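Local coordinates for putative sugar ABC transporter, substrate-binding protein (Clostridium phytofermentans, PDB 4WZZ) that binds L-rhamnose in the crystal and probably serves as the solute-binding component of an ABC sugar transporter, at residues T53-A58 / S312-T317; N106-G111 / L129-N134; A166-I171 / K201-D206; D180-S185 / E232-A237. One frame throughout, in Å; residues are numbered along the deposited sequence.

Contact 1. Residues T53-A58 / S312-T317; sequences TTATYA and SLVNGT
Val314, in the last turn of helix 299-315, meets Tyr57 of strand 56-60 and Ala55 in the loop just before it. With CG1 anti to the backbone N (chi1 169°), CG2 of Val314 faces the phenol ring, while CG1 lies between Ala55 CB and the phenol oxygen. CG2 reaches the ring obliquely, 3.6 Å from Tyr57 CE2, and CG1 is 3.9 Å from Ala55 CB. The phenol oxygen also rests against the valine: Tyr57 OH is 3.6 Å from Val314 CB, so the polar end of the ring is partly enclosed by hydrocarbon. Its hydrogen-bond partner comes from the loop that leads into its own strand. Thr53 OG1 lies at the ring edge, in plane, 2.7 Å from Tyr57 OH, and holds the ring's outer end.

Next along the helix, Asn315 makes its link through water. Water 1 donates to Asn315 OD1 at 3.2 Å and is also hydrogen-bonded to Thr53 OG1, 2.7 Å away. The amide's other end, ND2, is tied to the carbonyl of Ala52. Thr53 OG1 thus gathers three partners, because it also accepts from Ala55 N at 3.2 Å in an ST turn with a nearly straight N-H...O angle of 166°.

Around this contact, backbone bonds from Ala55 and Tyr57 run to Lys86 and tie their segment to strand 86-90. Tyr57 and Val314 both touch Cys114 of strand 114-117, and Val314 also reaches His138 of strand 138-142; through these contacts of Val314 the end of helix 299-315 packs over neighbouring strands of the eight-stranded mixed sheet.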
loop_
_atom_site.group_PDB
_atom_site.type_symbol
_atom_site.label_atom_id
_atom_site.label_comp_id
_atom_site.label_asym_id
_atom_site.label_seq_id
_atom_site.Cartn_x
_atom_site.Cartn_y
_atom_site.Cartn_z
ATOM N N THR A 53 10.938 -25.055 1.833
ATOM C CA THR A 53 11.035 -24.593 3.212
ATOM C C THR A 53 10.113 -25.453 4.043
ATOM O O THR A 53 9.126 -25.990 3.528
ATOM C CB THR A 53 10.638 -23.087 3.348
ATOM O OG1 THR A 53 10.826 -22.634 4.698
ATOM C CG2 THR A 53 9.206 -22.861 2.935
ATOM N N THR A 54 10.437 -25.624 5.313
ATOM C CA THR A 54 9.474 -26.223 6.236
ATOM C C THR A 54 9.175 -25.296 7.408
ATOM O O THR A 54 8.593 -25.713 8.407
ATOM C CB THR A 54 9.962 -27.579 6.772
ATOM O OG1 THR A 54 11.161 -27.386 7.525
ATOM C CG2 THR A 54 10.235 -28.553 5.615
ATOM N N ALA A 55 9.518 -24.022 7.253
ATOM C CA ALA A 55 9.407 -23.074 8.343
ATOM C C ALA A 55 7.998 -22.504 8.442
ATOM O O ALA A 55 7.148 -22.745 7.579
ATOM C CB ALA A 55 10.417 -21.953 8.156
ATOM N N THR A 56 7.773 -21.736 9.502
ATOM C CA THR A 56 6.474 -21.130 9.756
ATOM C C THR A 56 6.577 -19.608 9.632
ATOM O O THR A 56 7.436 -18.981 10.240
ATOM C CB THR A 56 5.976 -21.522 11.138
ATOM O OG1 THR A 56 5.774 -22.949 11.179
ATOM C CG2 THR A 56 4.650 -20.818 11.458
ATOM N N TYR A 57 5.695 -19.031 8.828
ATOM C CA TYR A 57 5.792 -17.627 8.465
ATOM C C TYR A 57 4.503 -16.921 8.839
ATOM O O TYR A 57 3.438 -17.326 8.380
ATOM C CB TYR A 57 5.978 -17.488 6.961
ATOM C CG TYR A 57 7.206 -18.167 6.424
ATOM C CD1 TYR A 57 7.240 -19.544 6.242
ATOM C CD2 TYR A 57 8.323 -17.426 6.084
ATOM C CE1 TYR A 57 8.356 -20.160 5.744
ATOM C CE2 TYR A 57 9.448 -18.028 5.584
ATOM C CZ TYR A 57 9.466 -19.392 5.411
ATOM O OH TYR A 57 10.616 -19.977 4.918
ATOM N N ALA A 58 4.609 -15.893 9.679
ATOM C CA ALA A 58 3.463 -15.044 10.050
ATOM C C ALA A 58 3.409 -13.799 9.193
ATOM O O ALA A 58 4.391 -13.048 9.117
ATOM C CB ALA A 58 3.583 -14.612 11.493
ATOM N N SER A 312 13.773 -16.635 1.471
ATOM C CA SER A 312 15.190 -16.402 1.182
ATOM C C SER A 312 15.961 -15.992 2.433
ATOM O O SER A 312 17.093 -16.432 2.636
ATOM C CB SER A 312 15.349 -15.366 0.077
ATOM O OG SER A 312 14.835 -15.872 -1.141
ATOM N N LEU A 313 15.346 -15.160 3.273
ATOM C CA LEU A 313 15.888 -14.852 4.596
ATOM C C LEU A 313 16.022 -16.088 5.488
ATOM O O LEU A 313 17.055 -16.275 6.144
ATOM C CB LEU A 313 15.017 -13.820 5.311
ATOM C CG LEU A 313 15.043 -12.378 4.804
ATOM C CD1 LEU A 313 13.951 -11.569 5.488
ATOM C CD2 LEU A 313 16.407 -11.711 5.006
ATOM N N VAL A 314 14.985 -16.923 5.530
ATOM C CA VAL A 314 15.017 -18.105 6.387
ATOM C C VAL A 314 16.064 -19.111 5.905
ATOM O O VAL A 314 16.737 -19.760 6.716
ATOM C CB VAL A 314 13.626 -18.793 6.461
ATOM C CG1 VAL A 314 13.723 -20.183 7.130
ATOM C CG2 VAL A 314 12.621 -17.906 7.198
ATOM N N ASN A 315 16.191 -19.258 4.593
ATOM C CA ASN A 315 17.130 -20.219 4.030
ATOM C C ASN A 315 18.537 -19.635 3.894
ATOM O O ASN A 315 19.478 -20.349 3.550
ATOM C CB ASN A 315 16.631 -20.740 2.678
ATOM C CG ASN A 315 15.499 -21.744 2.818
ATOM O OD1 ASN A 315 15.156 -22.169 3.925
ATOM N ND2 ASN A 315 14.921 -22.139 1.693
ATOM N N GLY A 316 18.670 -18.338 4.167
ATOM C CA GLY A 316 19.958 -17.674 4.198
ATOM C C GLY A 316 20.502 -17.299 2.831
ATOM O O GLY A 316 21.680 -16.977 2.709
ATOM N N THR A 317 19.652 -17.349 1.809
ATOM C CA THR A 317 20.026 -16.986 0.441
ATOM C C THR A 317 20.243 -15.467 0.309
ATOM O O THR A 317 20.969 -15.000 -0.570
ATOM C CB THR A 317 18.921 -17.446 -0.553
ATOM O OG1 THR A 317 18.979 -18.871 -0.708
ATOM C CG2 THR A 317 19.090 -16.793 -1.922
HETATM O O HOH W 1 13.018 -23.895 5.660
#

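Contact 2. Residues N106-G111 / L129-N134; sequences NAISQG and LTEAKN
This is a small apolar contact between two neighbouring helices, in which Ile108 from the end of helix 97-110 rests on Ala132 of helix 126-134, beside the mixed sheet. No hydrogen bond crosses it. The backbones come fairly close, with Ile108 CA and Ala132 CA 6.0 Å apart, and one long side chain meeting a short one suits that spacing.

Ile108 does the reaching with its longer branch. CG1 is anti to the carbonyl carbon (chi1 -67°) and chi2 is extended at 166°, which carries CD1 across to the facing helix. CG1 lies 3.9 Å from Ala132 CB, and the terminal methyl settles against backbone, 3.8 Å from Ala132 N. On the more exposed flank the aliphatic part of Glu131 lines the same methyl, its CG 4.2 Å from Ile108 CD1. The glutamate's chain bends at chi2, and its OE2 makes a weak hydrogen bond to Gln135.

Just beyond Ile108, helix 97-110 ends in a Schellman motif: Gly111 has positive phi, and Gly111 N bonds back to Ile108 O at 2.8 Å and more weakly to Ala107 O. Beneath the helices, Ala107 and Ala132 both touch Ile115 of strand 114-117. That strand lies between the two helices in sequence, giving the alternating helix and parallel strand of the Rossmann-like lobes of periplasmic sugar-binding proteins.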
loop_
_atom_site.group_PDB
_atom_site.type_symbol
_atom_site.label_atom_id
_atom_site.label_comp_id
_atom_site.label_asym_id
_atom_site.label_seq_id
_atom_site.Cartn_x
_atom_site.Cartn_y
_atom_site.Cartn_z
ATOM N N ASN A 106 1.503 -12.372 19.569
ATOM C CA ASN A 106 0.920 -13.685 19.315
ATOM C C ASN A 106 1.852 -14.512 18.431
ATOM O O ASN A 106 2.055 -15.699 18.672
ATOM C CB ASN A 106 -0.447 -13.569 18.635
ATOM C CG ASN A 106 -1.574 -13.242 19.609
ATOM O OD1 ASN A 106 -1.379 -13.190 20.827
ATOM N ND2 ASN A 106 -2.769 -13.039 19.067
ATOM N N ALA A 107 2.419 -13.879 17.404
ATOM C CA ALA A 107 3.322 -14.586 16.509
ATOM C C ALA A 107 4.546 -15.091 17.262
ATOM O O ALA A 107 4.953 -16.246 17.096
ATOM C CB ALA A 107 3.739 -13.696 15.350
ATOM N N ILE A 108 5.124 -14.242 18.103
ATOM C CA ILE A 108 6.285 -14.652 18.890
ATOM C C ILE A 108 5.911 -15.852 19.754
ATOM O O ILE A 108 6.619 -16.866 19.786
ATOM C CB ILE A 108 6.797 -13.508 19.785
ATOM C CG1 ILE A 108 7.359 -12.370 18.938
ATOM C CG2 ILE A 108 7.891 -14.010 20.681
ATOM C CD1 ILE A 108 7.575 -11.083 19.719
ATOM N N SER A 109 4.773 -15.734 20.432
ATOM C CA SER A 109 4.264 -16.777 21.316
ATOM C C SER A 109 4.084 -18.110 20.587
ATOM O O SER A 109 4.222 -19.166 21.185
ATOM C CB SER A 109 2.919 -16.331 21.910
ATOM O OG SER A 109 2.373 -17.326 22.759
ATOM N N GLN A 110 3.748 -18.058 19.307
ATOM C CA GLN A 110 3.558 -19.277 18.529
ATOM C C GLN A 110 4.894 -19.868 18.070
ATOM O O GLN A 110 4.948 -20.987 17.567
ATOM C CB GLN A 110 2.691 -18.983 17.310
ATOM C CG GLN A 110 1.272 -18.632 17.647
ATOM C CD GLN A 110 0.461 -18.319 16.411
ATOM O OE1 GLN A 110 0.705 -18.876 15.339
ATOM N NE2 GLN A 110 -0.501 -17.417 16.548
ATOM N N GLY A 111 5.969 -19.107 18.224
ATOM C CA GLY A 111 7.294 -19.592 17.875
ATOM C C GLY A 111 7.523 -19.681 16.376
ATOM O O GLY A 111 8.182 -20.607 15.876
ATOM N N LEU A 129 9.101 -5.945 17.667
ATOM C CA LEU A 129 9.814 -6.558 16.558
ATOM C C LEU A 129 11.260 -6.843 16.926
ATOM O O LEU A 129 11.858 -7.816 16.449
ATOM C CB LEU A 129 9.737 -5.682 15.309
ATOM C CG LEU A 129 8.327 -5.571 14.725
ATOM C CD1 LEU A 129 8.330 -4.616 13.526
ATOM C CD2 LEU A 129 7.781 -6.961 14.344
ATOM N N THR A 130 11.829 -5.994 17.769
ATOM C CA THR A 130 13.172 -6.256 18.275
ATOM C C THR A 130 13.151 -7.508 19.154
ATOM O O THR A 130 14.052 -8.341 19.072
ATOM C CB THR A 130 13.714 -5.056 19.055
ATOM O OG1 THR A 130 13.839 -3.941 18.169
ATOM C CG2 THR A 130 15.087 -5.364 19.648
ATOM N N GLU A 131 12.121 -7.640 19.987
ATOM C CA GLU A 131 11.961 -8.838 20.814
ATOM C C GLU A 131 11.858 -10.072 19.923
ATOM O O GLU A 131 12.409 -11.121 20.241
ATOM C CB GLU A 131 10.725 -8.724 21.719
ATOM C CG GLU A 131 10.417 -9.984 22.538
ATOM C CD GLU A 131 11.548 -10.379 23.504
ATOM O OE1 GLU A 131 12.494 -9.582 23.706
ATOM O OE2 GLU A 131 11.491 -11.501 24.058
ATOM N N ALA A 132 11.130 -9.955 18.818
ATOM C CA ALA A 132 11.028 -11.054 17.856
ATOM C C ALA A 132 12.422 -11.412 17.347
ATOM O O ALA A 132 12.806 -12.586 17.300
ATOM C CB ALA A 132 10.116 -10.675 16.683
ATOM N N LYS A 133 13.181 -10.387 16.975
ATOM C CA LYS A 133 14.522 -10.602 16.469
ATOM C C LYS A 133 15.392 -11.259 17.537
ATOM O O LYS A 133 16.186 -12.150 17.232
ATOM C CB LYS A 133 15.139 -9.277 16.020
ATOM C CG LYS A 133 16.601 -9.394 15.591
ATOM C CD LYS A 133 17.156 -8.055 15.125
ATOM C CE LYS A 133 17.234 -7.027 16.257
ATOM N NZ LYS A 133 17.862 -5.730 15.812
ATOM N N ASN A 134 15.231 -10.832 18.787
ATOM C CA ASN A 134 16.005 -11.408 19.891
ATOM C C ASN A 134 15.707 -12.902 20.097
ATOM O O ASN A 134 16.550 -13.643 20.634
ATOM C CB ASN A 134 15.755 -10.640 21.195
ATOM C CG ASN A 134 16.327 -9.224 21.169
ATOM O OD1 ASN A 134 17.250 -8.918 20.408
ATOM N ND2 ASN A 134 15.785 -8.358 22.017
#

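Contact 3. Residues A166-I171 / K201-D206; sequences ALMDAI and KTVMQD
Met168 of helix 160-174 supplies one half of this contact by itself, packing against Val203 and Met204 where helix 191-203 ends. Met168 and Met204 are both selenomethionines.

The apolar contacts come first. The base of Met168 lies alongside Val203, the two pointing oppositely, and Val203 CG1 sits 3.7 Å from Met168 CG and equally close to Met168 CB. Beyond CB the chain folds at both chi2 and chi3 (-50° and -48°), so its end curls over toward the next residue. There Met168 CE is 3.7 Å from Met204 CB, with Met168 SE at 4.0 Å from the same carbon. Met204 offers only the root of its side chain, since its extended remainder leads away from helix 160-174.

The polar interactions shape each partner separately. A type I turn from Val203 to Asp206 follows the helix, closed by Asp206 N to Val203 O at 3.1 Å. Gln205 folds back beside it: NE2 donates to Lys201 O at 2.9 Å, nearly straight at 170°, with the acceptor lying in the glutamine's amide plane. On the other helix, Asp169 forms a salt bridge with Lys208, accepts from Gln165 on its own helix and is hydrogen-bonded to Tyr209 OH.

Below, Met168 and Met204 both rest on Trp181 of strand 179-185, while Leu212 and Leu214 of strand 212-219 touch Met168 and Met204 respectively. Tyr209, in the loop leading to that strand, touches Met168 and Val203. The two helices therefore pack side by side on one face of the four-stranded parallel sheet.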
loop_
_atom_site.group_PDB
_atom_site.type_symbol
_atom_site.label_atom_id
_atom_site.label_comp_id
_atom_site.label_asym_id
_atom_site.label_seq_id
_atom_site.Cartn_x
_atom_site.Cartn_y
_atom_site.Cartn_z
ATOM N N ALA A 166 2.970 9.882 -10.244
ATOM C CA ALA A 166 1.770 9.479 -10.974
ATOM C C ALA A 166 0.570 10.242 -10.442
ATOM O O ALA A 166 -0.260 10.754 -11.197
ATOM C CB ALA A 166 1.532 7.969 -10.820
ATOM N N LEU A 167 0.444 10.304 -9.122
ATOM C CA LEU A 167 -0.686 10.986 -8.533
ATOM C C LEU A 167 -0.691 12.479 -8.804
ATOM O O LEU A 167 -1.729 13.045 -9.121
ATOM C CB LEU A 167 -0.762 10.679 -7.030
ATOM C CG LEU A 167 -1.108 9.208 -6.709
ATOM C CD1 LEU A 167 -1.085 8.958 -5.225
ATOM C CD2 LEU A 167 -2.451 8.811 -7.306
HETATM N N MSE A 168 0.463 13.134 -8.697
HETATM C CA MSE A 168 0.491 14.580 -8.947
HETATM C C MSE A 168 0.120 14.871 -10.393
HETATM O O MSE A 168 -0.622 15.813 -10.666
HETATM C CB MSE A 168 1.836 15.212 -8.611
HETATM C CG MSE A 168 2.094 15.383 -7.119
HETATM SE SE MSE A 168 0.610 16.272 -6.140
HETATM C CE MSE A 168 0.316 17.794 -7.335
ATOM N N ASP A 169 0.648 14.080 -11.322
ATOM C CA ASP A 169 0.331 14.279 -12.737
ATOM C C ASP A 169 -1.145 14.009 -12.984
ATOM O O ASP A 169 -1.771 14.717 -13.774
ATOM C CB ASP A 169 1.209 13.407 -13.639
ATOM C CG ASP A 169 2.655 13.916 -13.730
ATOM O OD1 ASP A 169 2.887 15.119 -13.468
ATOM O OD2 ASP A 169 3.567 13.115 -14.059
ATOM N N ALA A 170 -1.726 13.027 -12.282
ATOM C CA ALA A 170 -3.151 12.780 -12.381
ATOM C C ALA A 170 -3.957 13.962 -11.907
ATOM O O ALA A 170 -4.900 14.401 -12.571
ATOM C CB ALA A 170 -3.547 11.528 -11.592
ATOM N N ILE A 171 -3.593 14.515 -10.757
ATOM C CA ILE A 171 -4.318 15.680 -10.246
ATOM C C ILE A 171 -4.230 16.848 -11.226
ATOM O O ILE A 171 -5.224 17.507 -11.510
ATOM C CB ILE A 171 -3.804 16.084 -8.854
ATOM C CG1 ILE A 171 -4.137 14.993 -7.811
ATOM C CG2 ILE A 171 -4.407 17.399 -8.432
ATOM C CD1 ILE A 171 -3.105 14.912 -6.694
ATOM N N LYS A 201 4.149 16.105 -1.859
ATOM C CA LYS A 201 4.439 17.473 -1.463
ATOM C C LYS A 201 5.769 17.920 -2.038
ATOM O O LYS A 201 5.931 19.080 -2.385
ATOM C CB LYS A 201 4.364 17.629 0.048
ATOM C CG LYS A 201 2.891 17.513 0.544
ATOM C CD LYS A 201 2.748 17.792 2.017
ATOM C CE LYS A 201 3.600 16.850 2.822
ATOM N NZ LYS A 201 3.271 16.938 4.267
ATOM N N THR A 202 6.721 17.000 -2.147
ATOM C CA THR A 202 7.977 17.327 -2.826
ATOM C C THR A 202 7.767 17.546 -4.330
ATOM O O THR A 202 8.242 18.534 -4.892
ATOM C CB THR A 202 9.026 16.231 -2.543
ATOM O OG1 THR A 202 9.321 16.224 -1.137
ATOM C CG2 THR A 202 10.332 16.454 -3.319
ATOM N N VAL A 203 7.073 16.625 -4.992
ATOM C CA VAL A 203 6.836 16.712 -6.421
ATOM C C VAL A 203 6.100 18.008 -6.766
ATOM O O VAL A 203 6.417 18.685 -7.749
ATOM C CB VAL A 203 6.017 15.494 -6.888
ATOM C CG1 VAL A 203 5.529 15.663 -8.330
ATOM C CG2 VAL A 203 6.826 14.237 -6.752
HETATM N N MSE A 204 5.113 18.359 -5.942
HETATM C CA MSE A 204 4.243 19.472 -6.288
HETATM C C MSE A 204 4.913 20.851 -6.207
HETATM O O MSE A 204 4.269 21.851 -6.523
HETATM C CB MSE A 204 2.978 19.455 -5.412
HETATM C CG MSE A 204 3.220 20.046 -4.055
HETATM SE SE MSE A 204 1.660 19.784 -2.868
HETATM C CE MSE A 204 2.172 21.012 -1.466
ATOM N N GLN A 205 6.191 20.905 -5.800
ATOM C CA GLN A 205 6.924 22.165 -5.762
ATOM C C GLN A 205 7.300 22.594 -7.164
ATOM O O GLN A 205 7.620 23.766 -7.397
ATOM C CB GLN A 205 8.194 22.052 -4.922
ATOM C CG GLN A 205 7.978 21.576 -3.499
ATOM C CD GLN A 205 7.081 22.505 -2.720
ATOM O OE1 GLN A 205 7.304 23.712 -2.699
ATOM N NE2 GLN A 205 6.030 21.954 -2.114
ATOM N N ASP A 206 7.282 21.643 -8.095
ATOM C CA ASP A 206 7.655 21.939 -9.480
ATOM C C ASP A 206 6.724 23.009 -10.059
ATOM O O ASP A 206 5.498 22.981 -9.827
ATOM C CB ASP A 206 7.574 20.681 -10.326
ATOM C CG ASP A 206 8.207 20.851 -11.677
ATOM O OD1 ASP A 206 7.572 21.448 -12.569
ATOM O OD2 ASP A 206 9.349 20.383 -11.847
#

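Contact 4. Residues D180-S185 / E232-A237; sequences DWAVLS and EAILAA
Ile234, on the inward face of helix 224-237, packs over Ala182 and Leu184 of strand 179-185 and provides the helix's whole share of the contact. Its two branches divide the strand between them. CG2, anti to the backbone N, drops onto Ala182, 4.0 Å from Ala182 CB. The longer branch, extended at chi2 (166°), runs toward the strand's C-terminal end and brings CD1 to 4.1 Å from Leu184 CB. Between these points the same methyl passes the backbone, with Val183 O 4.4 Å from Ile234 CD1. The small side chain of Ala182 probably helps the helix come close here: Ala182 CA and Ile234 CA stand 7.3 Å apart.

This side is buried, and its meeting side chains are all apolar. On the outer side of the helix the character changes. Ala236 and Ala237 lie exposed, as does Glu232, whose carboxylate forms a salt bridge with Lys262.

Helix and strand run nearly antiparallel, at 160°, with their axes 10.0 Å apart at closest approach. Helix 224-237 links strand 212-219 to strand 243-246, which lie on either side of strand 179-185, so this beta-alpha-beta crossover passes over the strand between them. Ile241 in the following loop touches both Ala182 and Ile234, and Tyr218 of strand 212-219 also meets Ile234. Val183 points away from the helix, and its side chain touches Ile197 of helix 191-203 on the other face of the parallel sheet.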
loop_
_atom_site.group_PDB
_atom_site.type_symbol
_atom_site.label_atom_id
_atom_site.label_comp_id
_atom_site.label_asym_id
_atom_site.label_seq_id
_atom_site.Cartn_x
_atom_site.Cartn_y
_atom_site.Cartn_z
ATOM N N ASP A 180 -8.199 23.695 -6.345
ATOM C CA ASP A 180 -7.989 23.134 -5.027
ATOM C C ASP A 180 -8.125 21.627 -5.063
ATOM O O ASP A 180 -8.933 21.070 -5.822
ATOM C CB ASP A 180 -9.017 23.682 -4.053
ATOM C CG ASP A 180 -8.866 25.164 -3.784
ATOM O OD1 ASP A 180 -7.762 25.733 -3.918
ATOM O OD2 ASP A 180 -9.886 25.759 -3.415
ATOM N N TRP A 181 -7.318 20.947 -4.256
ATOM C CA TRP A 181 -7.440 19.514 -4.126
ATOM C C TRP A 181 -7.117 19.132 -2.688
ATOM O O TRP A 181 -6.597 19.937 -1.910
ATOM C CB TRP A 181 -6.557 18.781 -5.136
ATOM C CG TRP A 181 -5.075 18.985 -4.960
ATOM C CD1 TRP A 181 -4.349 20.092 -5.284
ATOM C CD2 TRP A 181 -4.154 18.044 -4.414
ATOM N NE1 TRP A 181 -3.022 19.886 -4.985
ATOM C CE2 TRP A 181 -2.877 18.630 -4.466
ATOM C CE3 TRP A 181 -4.284 16.746 -3.918
ATOM C CZ2 TRP A 181 -1.737 17.973 -3.995
ATOM C CZ3 TRP A 181 -3.158 16.088 -3.491
ATOM C CH2 TRP A 181 -1.897 16.708 -3.520
ATOM N N ALA A 182 -7.502 17.919 -2.319
ATOM C CA ALA A 182 -7.297 17.431 -0.968
ATOM C C ALA A 182 -6.857 15.975 -0.988
ATOM O O ALA A 182 -7.124 15.248 -1.936
ATOM C CB ALA A 182 -8.578 17.573 -0.141
ATOM N N VAL A 183 -6.160 15.569 0.071
ATOM C CA VAL A 183 -5.814 14.170 0.263
ATOM C C VAL A 183 -6.734 13.543 1.298
ATOM O O VAL A 183 -6.928 14.087 2.390
ATOM C CB VAL A 183 -4.389 14.013 0.783
ATOM C CG1 VAL A 183 -4.117 12.560 1.152
ATOM C CG2 VAL A 183 -3.389 14.566 -0.262
ATOM N N LEU A 184 -7.295 12.394 0.943
ATOM C CA LEU A 184 -7.993 11.545 1.899
ATOM C C LEU A 184 -7.082 10.349 2.099
ATOM O O LEU A 184 -6.962 9.481 1.222
ATOM C CB LEU A 184 -9.345 11.077 1.351
ATOM C CG LEU A 184 -10.076 10.045 2.206
ATOM C CD1 LEU A 184 -10.420 10.637 3.558
ATOM C CD2 LEU A 184 -11.355 9.553 1.495
ATOM N N SER A 185 -6.406 10.351 3.245
ATOM C CA SER A 185 -5.440 9.303 3.560
ATOM C C SER A 185 -6.086 8.187 4.384
ATOM O O SER A 185 -7.315 8.159 4.602
ATOM C CB SER A 185 -4.271 9.912 4.329
ATOM O OG SER A 185 -3.186 9.016 4.378
ATOM N N GLU A 232 -17.173 13.711 3.260
ATOM C CA GLU A 232 -18.177 14.763 3.495
ATOM C C GLU A 232 -17.533 15.992 4.127
ATOM O O GLU A 232 -17.874 17.124 3.783
ATOM C CB GLU A 232 -19.321 14.256 4.388
ATOM C CG GLU A 232 -20.158 13.193 3.679
ATOM C CD GLU A 232 -21.517 12.962 4.318
ATOM O OE1 GLU A 232 -21.602 12.151 5.260
ATOM O OE2 GLU A 232 -22.495 13.600 3.875
ATOM N N ALA A 233 -16.580 15.762 5.033
ATOM C CA ALA A 233 -15.875 16.862 5.692
ATOM C C ALA A 233 -15.048 17.664 4.701
ATOM O O ALA A 233 -14.998 18.898 4.796
ATOM C CB ALA A 233 -14.972 16.331 6.810
ATOM N N ILE A 234 -14.369 16.967 3.781
ATOM C CA ILE A 234 -13.626 17.629 2.714
ATOM C C ILE A 234 -14.559 18.552 1.899
ATOM O O ILE A 234 -14.262 19.735 1.659
ATOM C CB ILE A 234 -12.949 16.614 1.779
ATOM C CG1 ILE A 234 -11.787 15.932 2.516
ATOM C CG2 ILE A 234 -12.491 17.297 0.491
ATOM C CD1 ILE A 234 -11.276 14.712 1.835
ATOM N N LEU A 235 -15.701 18.008 1.503
ATOM C CA LEU A 235 -16.653 18.727 0.665
ATOM C C LEU A 235 -17.233 19.947 1.391
ATOM O O LEU A 235 -17.443 20.997 0.786
ATOM C CB LEU A 235 -17.768 17.775 0.217
ATOM C CG LEU A 235 -17.356 16.670 -0.760
ATOM C CD1 LEU A 235 -18.487 15.679 -0.940
ATOM C CD2 LEU A 235 -16.914 17.210 -2.110
ATOM N N ALA A 236 -17.468 19.817 2.691
ATOM C CA ALA A 236 -18.017 20.914 3.478
ATOM C C ALA A 236 -16.968 22.022 3.646
ATOM O O ALA A 236 -17.286 23.216 3.670
ATOM C CB ALA A 236 -18.448 20.398 4.823
ATOM N N ALA A 237 -15.709 21.622 3.792
ATOM C CA ALA A 237 -14.635 22.570 4.037
ATOM C C ALA A 237 -14.303 23.358 2.779
ATOM O O ALA A 237 -13.948 24.530 2.835
ATOM C CB ALA A 237 -13.392 21.843 4.545
#

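In the fold
The four contacts fall into two pairs, one for each lobe of the type I periplasmic-binding fold. Contacts 1 and 2, with centres about 15 Å apart, belong to the eight-stranded mixed sheet and meet where Ala58 touches Ala107. Contacts 3 and 4, about 17 Å apart between centres, share the four-stranded parallel sheet; Trp181 joins them by packing against Met168, Ile171 and Met204. Between the pairs, centres lie about 39 to 44 Å apart. Along the chain contact 2 precedes contacts 3 and 4, whose segments alternate, and contact 1 spans all three, because helix 299-315 returns to the first lobe. L-Rhamnose binds between the lobes.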